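Local coordinates for adhesion protein (Streptococcus pseudopneumoniae 5247, PDB 7LM5), which binds zinc as the solute-binding protein of an ATP-binding cassette transporter and probably delivers it for uptake into the cell, at residues A[180-185]-A[230-235]; A[190-195]-A[258-263]. The protein carries 1 engineered substitution. One frame throughout, in Å; residues are numbered along the deposited sequence.

Contact 1 (A[180-185]-A[230-235]); sequences ATQKTF and YKVKTI
A side-chain-to-backbone hydrogen bond and a small apolar patch join Gln182 and Thr184, at the entry to strand 184-187, to Tyr230 and Val232, in the turn between helix 217-229 and strand 234-237. The two strands are parallel neighbours in one sheet, and the contact lies at their N-terminal ends, about 22 Å between its centre and that of the chain. The bond runs from Gln182 NE2 to Tyr230 O, 2.8 Å long and nearly straight at 176°. It is flat from both sides, since the donor lies in the carbonyl plane and the acceptor in that of the amide. Gln182 reaches across because its CG is anti to the backbone N (chi1 172°) and the chain then bends at chi2. Its OE1 turns back and accepts from Thr184 N at 3.0 Å, with the donor well above the carbonyl plane. Beside this, Thr184 CG2 sits 3.8 Å from Tyr230 CB and 3.7 Å from Val232 CG2, with the threonine and valine side chains at about a right angle. Phe226 of helix 217-229 meets both Thr184 and the Tyr230 ring, and Val232 packs on Val227 of that helix. Both ends of the Gln182 amide are used, which should limit its rotation: it gives a carbonyl just past the helix an N-H partner while its oxygen takes the N-H of Thr184, at the start of the strand.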
loop_
_atom_site.group_PDB
_atom_site.type_symbol
_atom_site.label_atom_id
_atom_site.label_comp_id
_atom_site.label_asym_id
_atom_site.label_seq_id
_atom_site.Cartn_x
_atom_site.Cartn_y
_atom_site.Cartn_z
ATOM N N ALA A 180 -24.120 -3.856 -1.244
ATOM C CA ALA A 180 -23.696 -4.912 -0.335
ATOM C C ALA A 180 -24.406 -4.764 1.006
ATOM O O ALA A 180 -24.311 -3.718 1.656
ATOM C CB ALA A 180 -22.182 -4.872 -0.149
ATOM N N THR A 181 -25.122 -5.814 1.416
ATOM C CA THR A 181 -25.805 -5.783 2.705
ATOM C C THR A 181 -24.820 -5.874 3.864
ATOM O O THR A 181 -25.089 -5.342 4.948
ATOM C CB THR A 181 -26.827 -6.916 2.788
ATOM O OG1 THR A 181 -26.187 -8.162 2.481
ATOM C CG2 THR A 181 -27.963 -6.679 1.807
ATOM N N GLN A 182 -23.689 -6.541 3.661
ATOM C CA GLN A 182 -22.622 -6.610 4.652
ATOM C C GLN A 182 -21.535 -5.615 4.267
ATOM O O GLN A 182 -20.929 -5.736 3.197
ATOM C CB GLN A 182 -22.050 -8.025 4.745
ATOM C CG GLN A 182 -20.807 -8.148 5.618
ATOM C CD GLN A 182 -21.092 -7.907 7.090
ATOM O OE1 GLN A 182 -21.229 -6.765 7.531
ATOM N NE2 GLN A 182 -21.179 -8.986 7.860
ATOM N N LYS A 183 -21.299 -4.629 5.129
ATOM C CA LYS A 183 -20.263 -3.630 4.904
ATOM C C LYS A 183 -19.122 -3.747 5.906
ATOM O O LYS A 183 -18.307 -2.824 6.016
ATOM C CB LYS A 183 -20.864 -2.223 4.946
ATOM C CG LYS A 183 -22.024 -2.022 3.981
ATOM C CD LYS A 183 -22.368 -0.549 3.824
ATOM C CE LYS A 183 -23.630 -0.361 2.998
ATOM N NZ LYS A 183 -23.535 -1.013 1.662
ATOM N N THR A 184 -19.041 -4.860 6.630
ATOM C CA THR A 184 -18.017 -5.083 7.640
ATOM C C THR A 184 -17.203 -6.316 7.272
ATOM O O THR A 184 -17.771 -7.367 6.958
ATOM C CB THR A 184 -18.643 -5.253 9.026
ATOM O OG1 THR A 184 -19.290 -4.034 9.413
ATOM C CG2 THR A 184 -17.582 -5.601 10.052
ATOM N N PHE A 185 -15.878 -6.184 7.306
ATOM C CA PHE A 185 -14.987 -7.292 7.001
ATOM C C PHE A 185 -13.763 -7.220 7.904
ATOM O O PHE A 185 -13.419 -6.165 8.439
ATOM C CB PHE A 185 -14.575 -7.300 5.519
ATOM C CG PHE A 185 -13.744 -6.116 5.104
ATOM C CD1 PHE A 185 -14.322 -4.868 4.937
ATOM C CD2 PHE A 185 -12.389 -6.261 4.854
ATOM C CE1 PHE A 185 -13.559 -3.779 4.548
ATOM C CE2 PHE A 185 -11.620 -5.177 4.462
ATOM C CZ PHE A 185 -12.207 -3.936 4.309
ATOM N N TYR A 230 -21.212 -7.935 14.121
ATOM C CA TYR A 230 -21.566 -7.567 12.758
ATOM C C TYR A 230 -21.720 -8.774 11.840
ATOM O O TYR A 230 -21.745 -8.606 10.615
ATOM C CB TYR A 230 -20.525 -6.596 12.197
ATOM C CG TYR A 230 -20.370 -5.350 13.043
ATOM C CD1 TYR A 230 -21.192 -4.248 12.844
ATOM C CD2 TYR A 230 -19.416 -5.282 14.049
ATOM C CE1 TYR A 230 -21.062 -3.110 13.620
ATOM C CE2 TYR A 230 -19.278 -4.148 14.831
ATOM C CZ TYR A 230 -20.103 -3.066 14.611
ATOM O OH TYR A 230 -19.970 -1.935 15.385
ATOM N N LYS A 231 -21.826 -9.978 12.408
ATOM C CA LYS A 231 -22.107 -11.201 11.653
ATOM C C LYS A 231 -21.068 -11.443 10.560
ATOM O O LYS A 231 -21.396 -11.829 9.438
ATOM C CB LYS A 231 -23.520 -11.173 11.065
ATOM C CG LYS A 231 -24.607 -10.876 12.090
ATOM C CD LYS A 231 -25.849 -11.713 11.836
ATOM C CE LYS A 231 -26.956 -11.376 12.821
ATOM N NZ LYS A 231 -27.486 -10.001 12.609
ATOM N N VAL A 232 -19.799 -11.215 10.895
ATOM C CA VAL A 232 -18.718 -11.449 9.945
ATOM C C VAL A 232 -18.530 -12.951 9.777
ATOM O O VAL A 232 -18.308 -13.677 10.754
ATOM C CB VAL A 232 -17.423 -10.771 10.410
ATOM C CG1 VAL A 232 -16.314 -10.995 9.395
ATOM C CG2 VAL A 232 -17.654 -9.285 10.633
ATOM N N LYS A 233 -18.620 -13.424 8.536
ATOM C CA LYS A 233 -18.521 -14.845 8.233
ATOM C C LYS A 233 -17.184 -15.234 7.617
ATOM O O LYS A 233 -16.964 -16.419 7.350
ATOM C CB LYS A 233 -19.655 -15.263 7.290
ATOM C CG LYS A 233 -21.028 -14.759 7.701
ATOM C CD LYS A 233 -21.456 -15.328 9.045
ATOM C CE LYS A 233 -22.842 -14.833 9.437
ATOM N NZ LYS A 233 -23.867 -15.175 8.412
ATOM N N THR A 234 -16.290 -14.274 7.388
ATOM C CA THR A 234 -15.042 -14.543 6.685
ATOM C C THR A 234 -13.931 -13.677 7.259
ATOM O O THR A 234 -14.129 -12.480 7.486
ATOM C CB THR A 234 -15.195 -14.279 5.180
ATOM O OG1 THR A 234 -16.158 -15.185 4.629
ATOM C CG2 THR A 234 -13.866 -14.458 4.458
ATOM N N ILE A 235 -12.772 -14.286 7.494
ATOM C CA ILE A 235 -11.557 -13.572 7.870
ATOM C C ILE A 235 -10.593 -13.654 6.695
ATOM O O ILE A 235 -10.271 -14.751 6.222
ATOM C CB ILE A 235 -10.925 -14.148 9.147
ATOM C CG1 ILE A 235 -11.754 -13.758 10.373
ATOM C CG2 ILE A 235 -9.489 -13.670 9.293
ATOM C CD1 ILE A 235 -11.193 -14.281 11.678
#

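Contact 2 (A[190-195]-A[258-263]); sequences TAFSYL and KTLNPL
With CG anti to its carbonyl carbon (chi1 -60°), Phe192 sends its ring across to Leu260, whose own CG lies anti to the backbone N (chi1 -169°) and brings the isobutyl group in from the opposite direction. Leu260 CD2 settles over one face of the ring in a CH-pi contact, 3.8 Å from the Phe192 centroid and 15° off the normal, slightly displaced toward the rim. The outer end of the ring is engaged as well: Phe192 CZ lies 3.6 Å from Leu260 CG and 3.8 Å from Pro262 CB, while the carbonyl carbon of Asn261 stands at the ring edge near its plane. Next to it, Ala191 CB meets Pro262 CB at 4.0 Å.

Phe192 occupies the N-cap position of helix 193-198, and Leu260 follows directly on strand 256-259, so the contact packs two loops leaving the C-terminal ends of parallel strands, where the zinc site formed by His125, His189 and Glu264 lies. Ala191 has its side chain about 4 Å from a bound zinc ion and touches His125. On the other segment, Asn261 closes an Asx turn, its OD1 accepting from Leu263 N at 2.7 Å, a turn that lies just before the zinc ligand Glu264 in the chain. Thr187 of strand 184-187 touches both Phe192 and Leu260, while Pro262 O accepts a hydrogen bond from Trp127 NE1.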
loop_
_atom_site.group_PDB
_atom_site.type_symbol
_atom_site.label_atom_id
_atom_site.label_comp_id
_atom_site.label_asym_id
_atom_site.label_seq_id
_atom_site.Cartn_x
_atom_site.Cartn_y
_atom_site.Cartn_z
ATOM N N THR A 190 -4.215 -4.594 9.812
ATOM C CA THR A 190 -4.934 -3.349 9.533
ATOM C C THR A 190 -4.288 -2.659 8.335
ATOM O O THR A 190 -3.463 -1.749 8.460
ATOM C CB THR A 190 -4.942 -2.453 10.765
ATOM O OG1 THR A 190 -5.372 -3.214 11.902
ATOM C CG2 THR A 190 -5.890 -1.279 10.567
ATOM N N ALA A 191 -4.689 -3.100 7.142
ATOM C CA ALA A 191 -4.127 -2.591 5.901
ATOM C C ALA A 191 -5.160 -2.063 4.916
ATOM O O ALA A 191 -4.774 -1.419 3.936
ATOM C CB ALA A 191 -3.300 -3.682 5.202
ATOM N N PHE A 192 -6.451 -2.312 5.138
ATOM C CA PHE A 192 -7.492 -1.958 4.181
ATOM C C PHE A 192 -8.391 -0.835 4.692
ATOM O O PHE A 192 -9.567 -0.760 4.327
ATOM C CB PHE A 192 -8.323 -3.189 3.826
ATOM C CG PHE A 192 -7.520 -4.305 3.217
ATOM C CD1 PHE A 192 -7.347 -4.383 1.846
ATOM C CD2 PHE A 192 -6.935 -5.272 4.017
ATOM C CE1 PHE A 192 -6.608 -5.406 1.285
ATOM C CE2 PHE A 192 -6.194 -6.298 3.460
ATOM C CZ PHE A 192 -6.030 -6.363 2.093
ATOM N N SER A 193 -7.848 0.051 5.529
ATOM C CA SER A 193 -8.655 1.144 6.062
ATOM C C SER A 193 -9.019 2.147 4.973
ATOM O O SER A 193 -10.156 2.630 4.923
ATOM C CB SER A 193 -7.912 1.835 7.204
ATOM O OG SER A 193 -8.715 2.837 7.802
ATOM N N TYR A 194 -8.071 2.466 4.088
ATOM C CA TYR A 194 -8.352 3.420 3.019
ATOM C C TYR A 194 -9.329 2.841 2.002
ATOM O O TYR A 194 -10.177 3.565 1.467
ATOM C CB TYR A 194 -7.053 3.844 2.337
ATOM C CG TYR A 194 -6.191 4.761 3.174
ATOM C CD1 TYR A 194 -5.245 4.249 4.052
ATOM C CD2 TYR A 194 -6.323 6.139 3.086
ATOM C CE1 TYR A 194 -4.453 5.085 4.817
ATOM C CE2 TYR A 194 -5.536 6.984 3.848
ATOM C CZ TYR A 194 -4.603 6.451 4.712
ATOM O OH TYR A 194 -3.816 7.285 5.473
ATOM N N LEU A 195 -9.225 1.541 1.719
ATOM C CA LEU A 195 -10.169 0.915 0.800
ATOM C C LEU A 195 -11.581 0.927 1.373
ATOM O O LEU A 195 -12.554 1.161 0.645
ATOM C CB LEU A 195 -9.728 -0.515 0.487
ATOM C CG LEU A 195 -10.568 -1.275 -0.543
ATOM C CD1 LEU A 195 -10.491 -0.594 -1.902
ATOM C CD2 LEU A 195 -10.130 -2.729 -0.641
ATOM N N LYS A 258 -10.690 -16.649 3.291
ATOM C CA LYS A 258 -10.438 -16.304 1.901
ATOM C C LYS A 258 -9.246 -15.362 1.836
ATOM O O LYS A 258 -8.946 -14.648 2.797
ATOM C CB LYS A 258 -11.663 -15.655 1.242
ATOM C CG LYS A 258 -12.880 -16.565 1.159
ATOM C CD LYS A 258 -13.974 -15.975 0.277
ATOM C CE LYS A 258 -13.773 -16.323 -1.195
ATOM N NZ LYS A 258 -12.585 -15.664 -1.809
ATOM N N THR A 259 -8.565 -15.366 0.694
ATOM C CA THR A 259 -7.344 -14.591 0.528
ATOM C C THR A 259 -7.662 -13.159 0.114
ATOM O O THR A 259 -8.610 -12.909 -0.635
ATOM C CB THR A 259 -6.424 -15.246 -0.505
ATOM O OG1 THR A 259 -5.291 -14.402 -0.745
ATOM C CG2 THR A 259 -7.166 -15.485 -1.814
ATOM N N LEU A 260 -6.862 -12.219 0.619
ATOM C CA LEU A 260 -6.999 -10.808 0.263
ATOM C C LEU A 260 -5.610 -10.183 0.375
ATOM O O LEU A 260 -5.141 -9.903 1.481
ATOM C CB LEU A 260 -8.007 -10.104 1.161
ATOM C CG LEU A 260 -8.428 -8.695 0.738
ATOM C CD1 LEU A 260 -9.118 -8.731 -0.615
ATOM C CD2 LEU A 260 -9.331 -8.063 1.787
ATOM N N ASN A 261 -4.967 -9.977 -0.767
ATOM C CA ASN A 261 -3.589 -9.500 -0.782
ATOM C C ASN A 261 -3.556 -7.989 -0.622
ATOM O O ASN A 261 -4.148 -7.271 -1.437
ATOM C CB ASN A 261 -2.910 -9.906 -2.086
ATOM C CG ASN A 261 -1.398 -9.768 -2.033
ATOM O OD1 ASN A 261 -0.854 -9.017 -1.223
ATOM N ND2 ASN A 261 -0.709 -10.497 -2.905
ATOM N N PRO A 262 -2.885 -7.453 0.408
ATOM C CA PRO A 262 -2.698 -6.003 0.505
ATOM C C PRO A 262 -1.655 -5.449 -0.454
ATOM O O PRO A 262 -1.351 -4.253 -0.385
ATOM C CB PRO A 262 -2.258 -5.813 1.964
ATOM C CG PRO A 262 -1.580 -7.089 2.310
ATOM C CD PRO A 262 -2.323 -8.169 1.568
ATOM N N LEU A 263 -1.100 -6.291 -1.330
ATOM C CA LEU A 263 -0.122 -5.879 -2.339
ATOM C C LEU A 263 1.130 -5.280 -1.701
ATOM O O LEU A 263 1.726 -4.338 -2.225
ATOM C CB LEU A 263 -0.737 -4.904 -3.346
ATOM C CG LEU A 263 -2.004 -5.389 -4.058
ATOM C CD1 LEU A 263 -2.413 -4.421 -5.158
ATOM C CD2 LEU A 263 -1.812 -6.793 -4.613
#

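In the fold
From the N terminus, the chain enters the second parallel sheet through 180-185, runs along strand 184-187 and passes His189 into 190-195. After strand 202-205 and helix 217-229 it returns at 230-235, where contact 1 closes its loop; strand 234-237, helix 246-253 and strand 256-259 then lead to 258-263, closing contact 2. The loops cross because their segments alternate along the chain. Contact 1 ties neighbouring strands together at their N-terminal entries, and contact 2 joins loops beyond the C-terminal ends, on the zinc side. Their centres lie about 14 Å apart, bridged by Phe185 CE2 packing 3.9 Å from Phe192 CB.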